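Local coordinates for VAO-type flavoprotein oxidase VAO615 (Myceliophthora thermophila, PDB 6F72) that probably works as an oxidoreductase that carries a bicovalently bound FAD and, once reduced, reacts rapidly with molecular oxygen, although its substrate is unknown, at residues S272-A277 and T285-L290. Numbering follows the deposited sequence.
With FAD (flavin-adenine dinucleotide), chain E.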
loop_
_atom_site.group_PDB
_atom_site.type_symbol
_atom_site.label_atom_id
_atom_site.label_comp_id
_atom_site.label_asym_id
_atom_site.label_seq_id
_atom_site.Cartn_x
_atom_site.Cartn_y
_atom_site.Cartn_z
ATOM N N SER A 272 -14.347 -19.967 3.958
ATOM C CA SER A 272 -12.943 -20.082 3.563
ATOM C C SER A 272 -12.651 -19.387 2.243
ATOM O O SER A 272 -11.537 -18.915 2.019
ATOM C CB SER A 272 -12.527 -21.554 3.502
ATOM O OG SER A 272 -13.315 -22.254 2.556
ATOM N N ASP A 273 -13.672 -19.341 1.393
ATOM C CA ASP A 273 -13.594 -18.729 0.090
ATOM C C ASP A 273 -13.446 -17.204 0.227
ATOM O O ASP A 273 -12.668 -16.588 -0.519
ATOM C CB ASP A 273 -14.784 -19.151 -0.800
ATOM C CG ASP A 273 -16.148 -18.826 -0.196
ATOM O OD1 ASP A 273 -16.255 -18.469 1.003
ATOM O OD2 ASP A 273 -17.146 -18.944 -0.936
ATOM N N LEU A 274 -14.159 -16.620 1.200
ATOM C CA LEU A 274 -13.965 -15.222 1.570
ATOM C C LEU A 274 -12.584 -14.985 2.183
ATOM O O LEU A 274 -11.932 -13.975 1.846
ATOM C CB LEU A 274 -15.088 -14.681 2.467
ATOM C CG LEU A 274 -15.113 -13.174 2.836
ATOM C CD1 LEU A 274 -15.261 -12.223 1.643
ATOM C CD2 LEU A 274 -16.215 -12.896 3.846
ATOM N N TYR A 275 -12.123 -15.903 3.030
ATOM C CA TYR A 275 -10.777 -15.812 3.621
ATOM C C TYR A 275 -9.706 -15.764 2.508
ATOM O O TYR A 275 -8.745 -14.992 2.593
ATOM C CB TYR A 275 -10.501 -16.958 4.636
ATOM C CG TYR A 275 -9.030 -17.079 4.983
ATOM C CD1 TYR A 275 -8.166 -17.860 4.188
ATOM C CD2 TYR A 275 -8.479 -16.383 6.061
ATOM C CE1 TYR A 275 -6.806 -17.926 4.460
ATOM C CE2 TYR A 275 -7.116 -16.458 6.350
ATOM C CZ TYR A 275 -6.286 -17.226 5.545
ATOM O OH TYR A 275 -4.933 -17.321 5.799
ATOM N N TRP A 276 -9.897 -16.616 1.493
ATOM C CA TRP A 276 -9.001 -16.758 0.345
ATOM C C TRP A 276 -8.885 -15.424 -0.465
ATOM O O TRP A 276 -7.770 -14.927 -0.684
ATOM C CB TRP A 276 -9.489 -17.926 -0.521
ATOM C CG TRP A 276 -8.657 -18.225 -1.731
ATOM C CD1 TRP A 276 -7.565 -19.051 -1.792
ATOM C CD2 TRP A 276 -8.879 -17.752 -3.066
ATOM N NE1 TRP A 276 -7.065 -19.089 -3.083
ATOM C CE2 TRP A 276 -7.856 -18.313 -3.888
ATOM C CE3 TRP A 276 -9.834 -16.905 -3.654
ATOM C CZ2 TRP A 276 -7.761 -18.053 -5.266
ATOM C CZ3 TRP A 276 -9.736 -16.635 -5.037
ATOM C CH2 TRP A 276 -8.697 -17.207 -5.821
ATOM N N ALA A 277 -10.045 -14.875 -0.860
ATOM C CA ALA A 277 -10.192 -13.604 -1.561
ATOM C C ALA A 277 -9.610 -12.431 -0.792
ATOM O O ALA A 277 -8.890 -11.636 -1.377
ATOM C CB ALA A 277 -11.653 -13.336 -1.911
ATOM N N THR A 285 -13.318 -4.392 -1.874
ATOM C CA THR A 285 -14.279 -4.973 -2.815
ATOM C C THR A 285 -15.103 -6.161 -2.293
ATOM O O THR A 285 -16.263 -6.331 -2.695
ATOM C CB THR A 285 -13.664 -5.252 -4.198
ATOM O OG1 THR A 285 -14.709 -5.636 -5.099
ATOM C CG2 THR A 285 -12.606 -6.348 -4.153
ATOM N N PHE A 286 -14.516 -6.951 -1.399
ATOM C CA PHE A 286 -15.168 -8.188 -0.926
ATOM C C PHE A 286 -16.071 -8.019 0.293
ATOM O O PHE A 286 -17.126 -8.642 0.355
ATOM C CB PHE A 286 -14.144 -9.298 -0.668
ATOM C CG PHE A 286 -13.394 -9.726 -1.904
ATOM C CD1 PHE A 286 -14.058 -10.390 -2.949
ATOM C CD2 PHE A 286 -12.031 -9.462 -2.031
ATOM C CE1 PHE A 286 -13.377 -10.777 -4.090
ATOM C CE2 PHE A 286 -11.337 -9.861 -3.180
ATOM C CZ PHE A 286 -12.015 -10.513 -4.210
ATOM N N ALA A 287 -15.627 -7.191 1.241
ATOM C CA ALA A 287 -16.287 -6.983 2.538
ATOM C C ALA A 287 -15.594 -5.848 3.293
ATOM O O ALA A 287 -14.466 -5.460 2.953
ATOM C CB ALA A 287 -16.260 -8.271 3.373
ATOM N N VAL A 288 -16.261 -5.342 4.331
ATOM C CA VAL A 288 -15.664 -4.347 5.209
ATOM C C VAL A 288 -14.970 -5.089 6.342
ATOM O O VAL A 288 -15.623 -5.811 7.108
ATOM C CB VAL A 288 -16.719 -3.351 5.758
ATOM C CG1 VAL A 288 -16.063 -2.233 6.540
ATOM C CG2 VAL A 288 -17.544 -2.769 4.625
ATOM N N VAL A 289 -13.661 -4.895 6.462
ATOM C CA VAL A 289 -12.870 -5.592 7.482
ATOM C C VAL A 289 -12.846 -4.769 8.765
ATOM O O VAL A 289 -12.510 -3.571 8.729
ATOM C CB VAL A 289 -11.423 -5.862 6.993
ATOM C CG1 VAL A 289 -10.485 -6.191 8.150
ATOM C CG2 VAL A 289 -11.407 -6.961 5.923
ATOM N N LEU A 290 -13.193 -5.417 9.879
ATOM C CA LEU A 290 -13.151 -4.799 11.210
ATOM C C LEU A 290 -11.874 -5.117 11.971
ATOM O O LEU A 290 -11.403 -4.326 12.781
ATOM C CB LEU A 290 -14.372 -5.210 12.026
ATOM C CG LEU A 290 -15.763 -4.848 11.499
ATOM C CD1 LEU A 290 -16.800 -5.619 12.304
ATOM C CD2 LEU A 290 -16.037 -3.353 11.587
HETATM P PA FAD E . -6.280 3.014 2.233
HETATM O O1A FAD E . -6.128 3.939 1.054
HETATM O O2A FAD E . -7.062 3.546 3.401
HETATM O O5B FAD E . -6.935 1.642 1.712
HETATM C C5B FAD E . -6.515 1.016 0.499
HETATM C C4B FAD E . -7.619 0.145 -0.089
HETATM O O4B FAD E . -8.027 -0.829 0.874
HETATM C C3B FAD E . -8.875 0.898 -0.483
HETATM O O3B FAD E . -9.392 0.257 -1.656
HETATM C C2B FAD E . -9.835 0.685 0.675
HETATM O O2B FAD E . -11.199 0.703 0.248
HETATM C C1B FAD E . -9.424 -0.687 1.182
HETATM N N9A FAD E . -9.580 -0.880 2.644
HETATM C C8A FAD E . -8.748 -0.403 3.594
HETATM N N7A FAD E . -9.153 -0.796 4.828
HETATM C C5A FAD E . -10.256 -1.544 4.667
HETATM C C6A FAD E . -11.185 -2.269 5.563
HETATM N N6A FAD E . -10.986 -2.238 6.899
HETATM N N1A FAD E . -12.224 -2.932 5.005
HETATM C C2A FAD E . -12.432 -2.958 3.671
HETATM N N3A FAD E . -11.616 -2.324 2.793
HETATM C C4A FAD E . -10.534 -1.612 3.224
HETATM N N1 FAD E . 3.031 -1.560 0.269
HETATM C C2 FAD E . 3.893 -2.593 0.441
HETATM O O2 FAD E . 3.541 -3.743 0.084
HETATM N N3 FAD E . 5.118 -2.416 0.983
HETATM C C4 FAD E . 5.588 -1.223 1.382
HETATM O O4 FAD E . 6.733 -1.107 1.876
HETATM C C4X FAD E . 4.700 -0.049 1.236
HETATM N N5 FAD E . 5.086 1.184 1.624
HETATM C C5X FAD E . 4.267 2.267 1.483
HETATM C C6 FAD E . 4.691 3.547 1.900
HETATM C C7 FAD E . 3.818 4.647 1.745
HETATM C C7M FAD E . 4.297 6.018 2.191
HETATM C C8 FAD E . 2.444 4.455 1.154
HETATM C C8M FAD E . 1.398 5.554 1.036
HETATM C C9 FAD E . 2.048 3.183 0.753
HETATM C C9A FAD E . 2.900 2.083 0.890
HETATM N N10 FAD E . 2.473 0.792 0.495
HETATM C C10 FAD E . 3.360 -0.295 0.639
HETATM C "C1'" FAD E . 1.164 0.615 -0.130
HETATM C "C2'" FAD E . 0.059 -0.010 0.667
HETATM O "O2'" FAD E . 0.331 -1.406 0.763
HETATM C "C3'" FAD E . -1.209 0.240 -0.142
HETATM O "O3'" FAD E . -1.308 1.626 -0.532
HETATM C "C4'" FAD E . -2.450 -0.175 0.633
HETATM O "O4'" FAD E . -3.583 -0.152 -0.237
HETATM C "C5'" FAD E . -2.661 0.696 1.873
HETATM O "O5'" FAD E . -3.874 0.369 2.533
HETATM P P FAD E . -4.451 1.355 3.662
HETATM O O1P FAD E . -3.341 1.699 4.614
HETATM O O2P FAD E . -5.737 0.717 4.133
HETATM O O3P FAD E . -4.814 2.664 2.788
#
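In the FAD-binding PCMH-type domain, Ala277 and Leu274 of the short helix 272-278 pack on Phe286 and Ala287, close in sequence to the backbone that reads the adenine of FAD. The central contact is a CH-pi interaction: Ala277 CB sits over the middle of the Phe286 ring, 3.6 Å from its centroid and only 8° off the normal. Thr285 CG2 lies over the opposite face, displaced toward the rim, so that a methyl group lies on each face of the ring. Ala277 O approaches the same ring at CE2 of Phe286, 3.5 Å away. One turn back along the helix, with CG anti to the backbone N (chi1 -174°) and chi2 at 62°, Leu274 brings CD1 to 3.9 Å from Phe286 CB and 4.4 Å from Ala287 CB. No hydrogen bond joins the two segments. A serine in place of Phe286 would probably leave the Ala277 methyl without its aromatic face and open a gap beside the helix. Just beyond, Val289 grips the adenine edge with its backbone: its N donates to N1A of FAD (2.8 Å) and its O accepts from N6A of FAD (2.7 Å), both bonds nearly straight. Helix 536-546 closes over the contact, with Leu539 touching Phe286 and Val542 touching Ala277, while Ala287 rests on Val256 of strand 251-257, which pairs antiparallel with strand 288-298.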